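Local coordinates for similar to yteR (Bacilus subtilis) (Clostridium acetobutylicum, PDB 4WU0), which belongs to glycoside hydrolase family 105 and probably hydrolyses unsaturated rhamnogalacturonan fragments derived from pectin, at residues N165-D179 with T191-Y205. Numbering follows the deposited sequence.
Sequences NLKDNKTGLLYHAYD and TGLSPHFWGRAMGWY
The Phe197 ring is met on several sides by Asp168, Thr171, Leu173, Leu174 and Tyr175. Leu173 lies across one face, its CB 3.7 Å from the centroid of the Phe197 ring and 14° off the normal, a CH-pi contact, with CD1 of the same leucine beside it. Leu174 O and Asp168 OD2 sit at the rim of the phenylalanine; Asp168 OD2 takes both Thr171 N and OG1 from the same face of its plane, the former bond forming an Asx motif. Tyr175 has CE1 of Phe197 over the centre of its ring, the two planes tilted by 32°, and Leu193 CD1 lies 3.7 Å from Tyr175 CD2. With CG turned beside its own backbone N (chi1 -64°), Leu193 also brings CD2 to 3.3 Å from Asn165 O at the end of helix 152-166. Tyr178 and Leu193 pair in a single beta bridge, flanked by bonds from Ser194 N to Ala177 O (2.9 Å) and Asp179 N to Gly192 O, while Ser194 OG accepts from Ala177 N (3.1 Å). On the helix side, His176 has Trp198 CE3 over one face, 3.2 Å from His176 CE1, and His176 ND1 is hydrogen-bonded to Tyr335 OH. A water bridges Leu174 O and Trp198 N at the start of helix 199-215. The contact folds the connection between helices 152-166 and 199-215 back on itself, consistent with the (alpha/alpha)6 barrel of six-hairpin glycosidases.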
ATOM      1  N   ASN A 165       7.438   1.628 -17.555  1.00 16.58           N
ATOM      2  CA  ASN A 165       7.133   3.029 -17.813  1.00 16.07           C
ATOM      3  C   ASN A 165       7.558   3.975 -16.704  1.00 18.68           C
ATOM      4  O   ASN A 165       7.818   5.147 -16.984  1.00 17.38           O
ATOM      5  CB  ASN A 165       5.640   3.232 -18.068  1.00 15.86           C
ATOM      6  CG  ASN A 165       5.178   2.684 -19.426  1.00 19.77           C
ATOM      7  OD1 ASN A 165       5.842   2.850 -20.444  1.00 28.55           O
ATOM      8  ND2 ASN A 165       4.025   2.038 -19.428  1.00 20.98           N
ATOM      9  N   LEU A 166       7.603   3.504 -15.452  1.00 15.28           N
ATOM     10  CA  LEU A 166       7.834   4.419 -14.324  1.00 14.58           C
ATOM     11  C   LEU A 166       9.233   4.370 -13.724  1.00 17.75           C
ATOM     12  O   LEU A 166       9.574   5.219 -12.915  1.00 16.36           O
ATOM     13  CB  LEU A 166       6.797   4.193 -13.204  1.00 14.17           C
ATOM     14  CG  LEU A 166       5.423   4.817 -13.478  1.00 16.28           C
ATOM     15  CD1 LEU A 166       4.674   4.124 -14.619  1.00 18.77           C
ATOM     16  CD2 LEU A 166       4.571   4.827 -12.244  1.00 19.66           C
ATOM     17  N   LYS A 167      10.047   3.398 -14.122  1.00 17.23           N
ATOM     18  CA  LYS A 167      11.384   3.264 -13.556  1.00 18.28           C
ATOM     19  C   LYS A 167      12.379   4.282 -14.098  1.00 21.48           C
ATOM     20  O   LYS A 167      12.433   4.548 -15.307  1.00 22.42           O
ATOM     21  CB  LYS A 167      11.939   1.859 -13.806  1.00 18.08           C
ATOM     22  CG  LYS A 167      13.303   1.608 -13.151  1.00 23.47           C
ATOM     23  CD  LYS A 167      13.780   0.163 -13.351  1.00 30.45           C
ATOM     24  CE  LYS A 167      14.173  -0.121 -14.804  1.00 41.60           C
ATOM     25  NZ  LYS A 167      15.471   0.509 -15.185  1.00 57.69           N
ATOM     26  N   ASP A 168      13.186   4.816 -13.188  1.00 16.29           N
ATOM     27  CA  ASP A 168      14.352   5.618 -13.526  1.00 17.36           C
ATOM     28  C   ASP A 168      15.549   4.688 -13.694  1.00 19.81           C
ATOM     29  O   ASP A 168      15.920   3.989 -12.756  1.00 17.79           O
ATOM     30  CB  ASP A 168      14.640   6.622 -12.413  1.00 17.21           C
ATOM     31  CG  ASP A 168      15.946   7.339 -12.600  1.00 21.34           C
ATOM     32  OD1 ASP A 168      16.314   7.594 -13.764  1.00 24.35           O
ATOM     33  OD2 ASP A 168      16.620   7.656 -11.589  1.00 20.11           O
ATOM     34  N   ASN A 169      16.145   4.651 -14.877  1.00 20.64           N
ATOM     35  CA  ASN A 169      17.286   3.764 -15.084  1.00 23.47           C
ATOM     36  C   ASN A 169      18.495   4.135 -14.242  1.00 25.91           C
ATOM     37  O   ASN A 169      19.287   3.269 -13.887  1.00 30.47           O
ATOM     38  CB  ASN A 169      17.667   3.717 -16.566  1.00 26.90           C
ATOM     39  CG  ASN A 169      16.668   2.933 -17.387  1.00 39.87           C
ATOM     40  OD1 ASN A 169      16.241   1.848 -16.990  1.00 47.35           O
ATOM     41  ND2 ASN A 169      16.272   3.483 -18.526  1.00 51.13           N
ATOM     42  N   LYS A 170      18.638   5.409 -13.892  1.00 22.86           N
ATOM     43  CA  LYS A 170      19.805   5.832 -13.135  1.00 23.50           C
ATOM     44  C   LYS A 170      19.784   5.283 -11.702  1.00 24.94           C
ATOM     45  O   LYS A 170      20.729   4.622 -11.268  1.00 25.55           O
ATOM     46  CB  LYS A 170      19.924   7.363 -13.133  1.00 23.30           C
ATOM     47  CG  LYS A 170      21.098   7.872 -12.330  1.00 36.33           C
ATOM     48  CD  LYS A 170      21.165   9.389 -12.322  1.00 44.85           C
ATOM     49  CE  LYS A 170      22.196   9.885 -11.311  1.00 49.44           C
ATOM     50  NZ  LYS A 170      21.884   9.426  -9.921  1.00 51.45           N
ATOM     51  N   THR A 171      18.700   5.535 -10.980  1.00 21.46           N
ATOM     52  CA  THR A 171      18.638   5.172  -9.566  1.00 19.76           C
ATOM     53  C   THR A 171      17.987   3.813  -9.338  1.00 18.28           C
ATOM     54  O   THR A 171      18.180   3.205  -8.285  1.00 18.83           O
ATOM     55  CB  THR A 171      17.818   6.188  -8.754  1.00 18.50           C
ATOM     56  OG1 THR A 171      16.468   6.195  -9.226  1.00 18.10           O
ATOM     57  CG2 THR A 171      18.432   7.616  -8.850  1.00 24.09           C
ATOM     58  N   GLY A 172      17.164   3.369 -10.291  1.00 17.78           N
ATOM     59  CA  GLY A 172      16.348   2.187 -10.084  1.00 17.27           C
ATOM     60  C   GLY A 172      15.054   2.437  -9.334  1.00 16.27           C
ATOM     61  O   GLY A 172      14.223   1.541  -9.189  1.00 16.38           O
ATOM     62  N   LEU A 173      14.852   3.670  -8.881  1.00 16.01           N
ATOM     63  CA  LEU A 173      13.608   4.036  -8.227  1.00 15.19           C
ATOM     64  C   LEU A 173      12.521   4.285  -9.273  1.00 14.83           C
ATOM     65  O   LEU A 173      12.823   4.495 -10.454  1.00 15.75           O
ATOM     66  CB  LEU A 173      13.824   5.268  -7.350  1.00 15.20           C
ATOM     67  CG  LEU A 173      14.836   5.121  -6.209  1.00 16.71           C
ATOM     68  CD1 LEU A 173      15.149   6.475  -5.605  1.00 18.19           C
ATOM     69  CD2 LEU A 173      14.325   4.188  -5.106  1.00 15.47           C
ATOM     70  N   LEU A 174      11.259   4.242  -8.840  1.00 16.15           N
ATOM     71  CA  LEU A 174      10.127   4.512  -9.722  1.00 14.90           C
ATOM     72  C   LEU A 174       9.429   5.792  -9.292  1.00 13.60           C
ATOM     73  O   LEU A 174       9.197   6.036  -8.104  1.00 13.81           O
ATOM     74  CB  LEU A 174       9.106   3.358  -9.710  1.00 14.77           C
ATOM     75  CG  LEU A 174       9.447   2.086 -10.485  1.00 17.08           C
ATOM     76  CD1 LEU A 174      10.591   1.341  -9.847  1.00 22.97           C
ATOM     77  CD2 LEU A 174       8.228   1.172 -10.608  1.00 21.26           C
ATOM     78  N   TYR A 175       9.123   6.625 -10.271  1.00 14.00           N
ATOM     79  CA  TYR A 175       8.411   7.862 -10.026  1.00 13.67           C
ATOM     80  C   TYR A 175       6.983   7.581  -9.586  1.00 13.18           C
ATOM     81  O   TYR A 175       6.412   6.542  -9.893  1.00 15.57           O
ATOM     82  CB  TYR A 175       8.398   8.725 -11.284  1.00 14.13           C
ATOM     83  CG  TYR A 175       9.755   9.174 -11.727  1.00 14.77           C
ATOM     84  CD1 TYR A 175      10.326  10.322 -11.213  1.00 15.02           C
ATOM     85  CD2 TYR A 175      10.474   8.446 -12.661  1.00 15.21           C
ATOM     86  CE1 TYR A 175      11.590  10.734 -11.622  1.00 15.86           C
ATOM     87  CE2 TYR A 175      11.730   8.848 -13.057  1.00 15.91           C
ATOM     88  CZ  TYR A 175      12.274   9.989 -12.532  1.00 17.51           C
ATOM     89  OH  TYR A 175      13.520  10.399 -12.939  1.00 22.41           O
ATOM     90  N   HIS A 176       6.395   8.548  -8.895  1.00 13.58           N
ATOM     91  CA  HIS A 176       5.060   8.424  -8.326  1.00 12.67           C
ATOM     92  C   HIS A 176       3.996   8.109  -9.404  1.00 12.94           C
ATOM     93  O   HIS A 176       3.172   7.215  -9.232  1.00 13.64           O
ATOM     94  CB  HIS A 176       4.744   9.736  -7.618  1.00 12.79           C
ATOM     95  CG  HIS A 176       3.445   9.765  -6.871  1.00 12.57           C
ATOM     96  ND1 HIS A 176       3.052  10.871  -6.148  1.00 16.09           N
ATOM     97  CD2 HIS A 176       2.451   8.858  -6.738  1.00 14.34           C
ATOM     98  CE1 HIS A 176       1.870  10.644  -5.609  1.00 16.47           C
ATOM     99  NE2 HIS A 176       1.493   9.425  -5.932  1.00 16.57           N
ATOM    100  N   ALA A 177       4.047   8.819 -10.527  1.00 13.08           N
ATOM    101  CA  ALA A 177       3.010   8.694 -11.543  1.00 13.25           C
ATOM    102  C   ALA A 177       3.515   8.946 -12.954  1.00 13.82           C
ATOM    103  O   ALA A 177       4.582   9.548 -13.172  1.00 14.15           O
ATOM    104  CB  ALA A 177       1.866   9.659 -11.241  1.00 14.66           C
ATOM    105  N   TYR A 178       2.678   8.518 -13.900  1.00 14.98           N
ATOM    106  CA  TYR A 178       2.951   8.516 -15.330  1.00 14.68           C
ATOM    107  C   TYR A 178       1.658   8.897 -16.045  1.00 18.33           C
ATOM    108  O   TYR A 178       0.608   8.345 -15.731  1.00 16.28           O
ATOM    109  CB  TYR A 178       3.376   7.102 -15.745  1.00 14.87           C
ATOM    110  CG  TYR A 178       3.430   6.818 -17.220  1.00 15.62           C
ATOM    111  CD1 TYR A 178       4.310   7.489 -18.052  1.00 16.06           C
ATOM    112  CD2 TYR A 178       2.613   5.844 -17.780  1.00 19.30           C
ATOM    113  CE1 TYR A 178       4.364   7.211 -19.414  1.00 16.87           C
ATOM    114  CE2 TYR A 178       2.669   5.554 -19.135  1.00 19.59           C
ATOM    115  CZ  TYR A 178       3.549   6.235 -19.942  1.00 19.55           C
ATOM    116  OH  TYR A 178       3.595   5.936 -21.293  1.00 20.94           O
ATOM    117  N   ASP A 179       1.734   9.839 -16.984  1.00 15.85           N
ATOM    118  CA  ASP A 179       0.612  10.192 -17.843  1.00 17.34           C
ATOM    119  C   ASP A 179       0.959   9.781 -19.274  1.00 17.96           C
ATOM    120  O   ASP A 179       1.753  10.429 -19.944  1.00 19.64           O
ATOM    121  CB  ASP A 179       0.342  11.694 -17.816  1.00 17.56           C
ATOM    122  CG  ASP A 179      -0.873  12.082 -18.629  1.00 20.06           C
ATOM    123  OD1 ASP A 179      -1.477  11.207 -19.274  1.00 19.90           O
ATOM    124  OD2 ASP A 179      -1.221  13.272 -18.643  1.00 25.45           O
ATOM    125  N   THR A 191       8.903  11.779 -21.060  1.00 19.89           N
ATOM    126  CA  THR A 191       8.636  10.476 -20.483  1.00 19.09           C
ATOM    127  C   THR A 191       7.236  10.336 -19.906  1.00 18.32           C
ATOM    128  O   THR A 191       6.796   9.232 -19.589  1.00 17.77           O
ATOM    129  CB  THR A 191       9.549  10.246 -19.304  1.00 19.33           C
ATOM    130  OG1 THR A 191       9.272  11.266 -18.335  1.00 18.33           O
ATOM    131  CG2 THR A 191      11.002  10.306 -19.727  1.00 20.50           C
ATOM    132  N   GLY A 192       6.546  11.451 -19.723  1.00 18.34           N
ATOM    133  CA  GLY A 192       5.234  11.413 -19.091  1.00 17.71           C
ATOM    134  C   GLY A 192       5.286  11.286 -17.580  1.00 16.77           C
ATOM    135  O   GLY A 192       4.252  11.198 -16.932  1.00 16.26           O
ATOM    136  N   LEU A 193       6.482  11.271 -17.015  1.00 16.64           N
ATOM    137  CA  LEU A 193       6.625  10.979 -15.591  1.00 15.86           C
ATOM    138  C   LEU A 193       6.540  12.210 -14.701  1.00 15.77           C
ATOM    139  O   LEU A 193       6.870  13.323 -15.105  1.00 16.35           O
ATOM    140  CB  LEU A 193       7.937  10.256 -15.329  1.00 15.86           C
ATOM    141  CG  LEU A 193       7.958   8.894 -16.030  1.00 15.93           C
ATOM    142  CD1 LEU A 193       9.367   8.360 -16.160  1.00 18.15           C
ATOM    143  CD2 LEU A 193       7.035   7.906 -15.296  1.00 15.17           C
ATOM    144  N   SER A 194       6.102  11.972 -13.467  1.00 15.11           N
ATOM    145  CA  SER A 194       6.078  13.024 -12.459  1.00 15.05           C
ATOM    146  C   SER A 194       7.517  13.310 -12.003  1.00 15.78           C
ATOM    147  O   SER A 194       8.429  12.566 -12.337  1.00 15.35           O
ATOM    148  CB  SER A 194       5.179  12.612 -11.291  1.00 14.42           C
ATOM    149  OG  SER A 194       5.668  11.446 -10.649  1.00 14.92           O
ATOM    150  N   PRO A 195       7.737  14.404 -11.245  1.00 15.42           N
ATOM    151  CA  PRO A 195       9.123  14.831 -11.025  1.00 15.83           C
ATOM    152  C   PRO A 195       9.941  14.062  -9.983  1.00 15.54           C
ATOM    153  O   PRO A 195      11.183  14.106 -10.054  1.00 15.98           O
ATOM    154  CB  PRO A 195       8.962  16.291 -10.557  1.00 16.20           C
ATOM    155  CG  PRO A 195       7.652  16.705 -11.109  1.00 16.23           C
ATOM    156  CD  PRO A 195       6.793  15.509 -10.981  1.00 15.57           C
ATOM    157  N   HIS A 196       9.277  13.421  -9.028  1.00 14.97           N
ATOM    158  CA  HIS A 196       9.966  12.886  -7.860  1.00 15.03           C
ATOM    159  C   HIS A 196       9.610  11.479  -7.445  1.00 14.26           C
ATOM    160  O   HIS A 196       8.530  10.951  -7.738  1.00 14.50           O
ATOM    161  CB  HIS A 196       9.753  13.813  -6.651  1.00 15.41           C
ATOM    162  CG  HIS A 196      10.516  15.088  -6.754  1.00 17.71           C
ATOM    163  ND1 HIS A 196      11.888  15.129  -6.668  1.00 16.52           N
ATOM    164  CD2 HIS A 196      10.114  16.363  -7.000  1.00 15.88           C
ATOM    165  CE1 HIS A 196      12.302  16.373  -6.830  1.00 18.95           C
ATOM    166  NE2 HIS A 196      11.241  17.138  -7.036  1.00 18.58           N
ATOM    167  N   PHE A 197      10.554  10.905  -6.709  1.00 14.37           N
ATOM    168  CA  PHE A 197      10.373   9.619  -6.047  1.00 14.00           C
ATOM    169  C   PHE A 197       9.803   9.874  -4.658  1.00 13.80           C
ATOM    170  O   PHE A 197      10.492  10.348  -3.757  1.00 15.28           O
ATOM    171  CB  PHE A 197      11.700   8.867  -5.944  1.00 14.38           C
ATOM    172  CG  PHE A 197      12.454   8.782  -7.239  1.00 14.80           C
ATOM    173  CD1 PHE A 197      11.910   8.130  -8.343  1.00 14.63           C
ATOM    174  CD2 PHE A 197      13.716   9.335  -7.340  1.00 15.49           C
ATOM    175  CE1 PHE A 197      12.633   8.066  -9.520  1.00 15.17           C
ATOM    176  CE2 PHE A 197      14.442   9.289  -8.506  1.00 16.02           C
ATOM    177  CZ  PHE A 197      13.900   8.652  -9.604  1.00 15.87           C
ATOM    178  N   TRP A 198       8.523   9.571  -4.514  1.00 14.68           N
ATOM    179  CA  TRP A 198       7.805   9.745  -3.255  1.00 13.22           C
ATOM    180  C   TRP A 198       7.870   8.460  -2.457  1.00 13.35           C
ATOM    181  O   TRP A 198       7.597   7.380  -2.981  1.00 13.63           O
ATOM    182  CB  TRP A 198       6.351  10.117  -3.548  1.00 12.96           C
ATOM    183  CG  TRP A 198       5.523  10.369  -2.334  1.00 12.96           C
ATOM    184  CD1 TRP A 198       5.912  10.966  -1.178  1.00 13.34           C
ATOM    185  CD2 TRP A 198       4.147  10.005  -2.153  1.00 12.70           C
ATOM    186  NE1 TRP A 198       4.856  11.008  -0.292  1.00 13.60           N
ATOM    187  CE2 TRP A 198       3.767  10.422  -0.873  1.00 12.94           C
ATOM    188  CE3 TRP A 198       3.205   9.361  -2.958  1.00 12.39           C
ATOM    189  CZ2 TRP A 198       2.478  10.218  -0.374  1.00 12.88           C
ATOM    190  CZ3 TRP A 198       1.941   9.166  -2.464  1.00 12.40           C
ATOM    191  CH2 TRP A 198       1.587   9.597  -1.184  1.00 13.53           C
ATOM    192  N   GLY A 199       8.251   8.577  -1.191  1.00 13.31           N
ATOM    193  CA  GLY A 199       8.417   7.427  -0.324  1.00 13.59           C
ATOM    194  C   GLY A 199       7.226   6.489  -0.293  1.00 13.58           C
ATOM    195  O   GLY A 199       7.356   5.276  -0.502  1.00 13.13           O
ATOM    196  N   ARG A 200       6.050   7.034  -0.007  1.00 11.85           N
ATOM    197  CA  ARG A 200       4.889   6.163   0.126  1.00 11.42           C
ATOM    198  C   ARG A 200       4.527   5.480  -1.203  1.00 11.25           C
ATOM    199  O   ARG A 200       4.098   4.331  -1.199  1.00 11.82           O
ATOM    200  CB  ARG A 200       3.683   6.907   0.708  1.00 11.73           C
ATOM    201  CG  ARG A 200       2.436   6.028   0.710  1.00 12.25           C
ATOM    202  CD  ARG A 200       1.375   6.368   1.747  1.00 12.56           C
ATOM    203  NE  ARG A 200       0.644   7.607   1.484  1.00 12.63           N
ATOM    204  CZ  ARG A 200       0.616   8.663   2.287  1.00 13.89           C
ATOM    205  NH1 ARG A 200      -0.132   9.701   1.963  1.00 13.69           N
ATOM    206  NH2 ARG A 200       1.278   8.680   3.436  1.00 14.44           N
ATOM    207  N   ALA A 201       4.736   6.158  -2.311  1.00 12.14           N
ATOM    208  CA  ALA A 201       4.453   5.552  -3.615  1.00 12.36           C
ATOM    209  C   ALA A 201       5.334   4.341  -3.867  1.00 12.01           C
ATOM    210  O   ALA A 201       4.848   3.275  -4.302  1.00 12.02           O
ATOM    211  CB  ALA A 201       4.600   6.552  -4.697  1.00 14.40           C
ATOM    212  N   MET A 202       6.632   4.463  -3.606  1.00 12.71           N
ATOM    213  CA  MET A 202       7.474   3.279  -3.680  1.00 13.17           C
ATOM    214  C   MET A 202       7.030   2.218  -2.691  1.00 14.50           C
ATOM    215  O   MET A 202       7.072   1.041  -2.995  1.00 13.66           O
ATOM    216  CB  MET A 202       8.944   3.613  -3.444  1.00 15.23           C
ATOM    217  CG  MET A 202       9.657   4.167  -4.655  1.00 15.44           C
ATOM    218  SD  MET A 202       9.797   2.995  -6.032  1.00 18.35           S
ATOM    219  CE  MET A 202      10.866   1.703  -5.378  1.00 18.12           C
ATOM    220  N   GLY A 203       6.620   2.625  -1.495  1.00 11.46           N
ATOM    221  CA  GLY A 203       6.100   1.688  -0.508  1.00 13.13           C
ATOM    222  C   GLY A 203       4.903   0.903  -1.041  1.00 11.88           C
ATOM    223  O   GLY A 203       4.831  -0.309  -0.880  1.00 11.45           O
ATOM    224  N   TRP A 204       3.951   1.585  -1.674  1.00 11.13           N
ATOM    225  CA  TRP A 204       2.808   0.898  -2.257  1.00 11.96           C
ATOM    226  C   TRP A 204       3.261  -0.172  -3.241  1.00 12.13           C
ATOM    227  O   TRP A 204       2.762  -1.291  -3.237  1.00 12.45           O
ATOM    228  CB  TRP A 204       1.905   1.860  -3.012  1.00 11.97           C
ATOM    229  CG  TRP A 204       1.089   2.855  -2.169  1.00 11.86           C
ATOM    230  CD1 TRP A 204       0.975   4.202  -2.393  1.00 13.03           C
ATOM    231  CD2 TRP A 204       0.249   2.578  -1.032  1.00 11.61           C
ATOM    232  NE1 TRP A 204       0.128   4.766  -1.483  1.00 12.88           N
ATOM    233  CE2 TRP A 204      -0.317   3.797  -0.627  1.00 12.26           C
ATOM    234  CE3 TRP A 204      -0.078   1.423  -0.316  1.00 11.64           C
ATOM    235  CZ2 TRP A 204      -1.170   3.901   0.459  1.00 12.58           C
ATOM    236  CZ3 TRP A 204      -0.938   1.534   0.754  1.00 13.90           C
ATOM    237  CH2 TRP A 204      -1.480   2.761   1.127  1.00 15.28           C
ATOM    238  N   TYR A 205       4.205   0.194  -4.102  1.00 13.79           N
ATOM    239  CA  TYR A 205       4.616  -0.711  -5.164  1.00 13.03           C
ATOM    240  C   TYR A 205       5.341  -1.935  -4.600  1.00 12.04           C
ATOM    241  O   TYR A 205       5.096  -3.062  -5.052  1.00 12.55           O
ATOM    242  CB  TYR A 205       5.484   0.003  -6.203  1.00 13.56           C
ATOM    243  CG  TYR A 205       5.716  -0.794  -7.464  1.00 12.44           C
ATOM    244  CD1 TYR A 205       4.685  -1.057  -8.350  1.00 16.14           C
ATOM    245  CD2 TYR A 205       6.978  -1.252  -7.786  1.00 12.28           C
ATOM    246  CE1 TYR A 205       4.898  -1.795  -9.523  1.00 14.26           C
ATOM    247  CE2 TYR A 205       7.201  -1.961  -8.962  1.00 13.56           C
ATOM    248  CZ  TYR A 205       6.158  -2.233  -9.811  1.00 13.49           C
ATOM    249  OH  TYR A 205       6.374  -2.960 -10.945  1.00 16.05           O
TER
HETATM  250  O   HOH W   1       8.033   6.718 -19.249  1.00 19.30           O
HETATM  251  O   HOH W   2       7.639   7.364  -6.182  1.00 14.26           O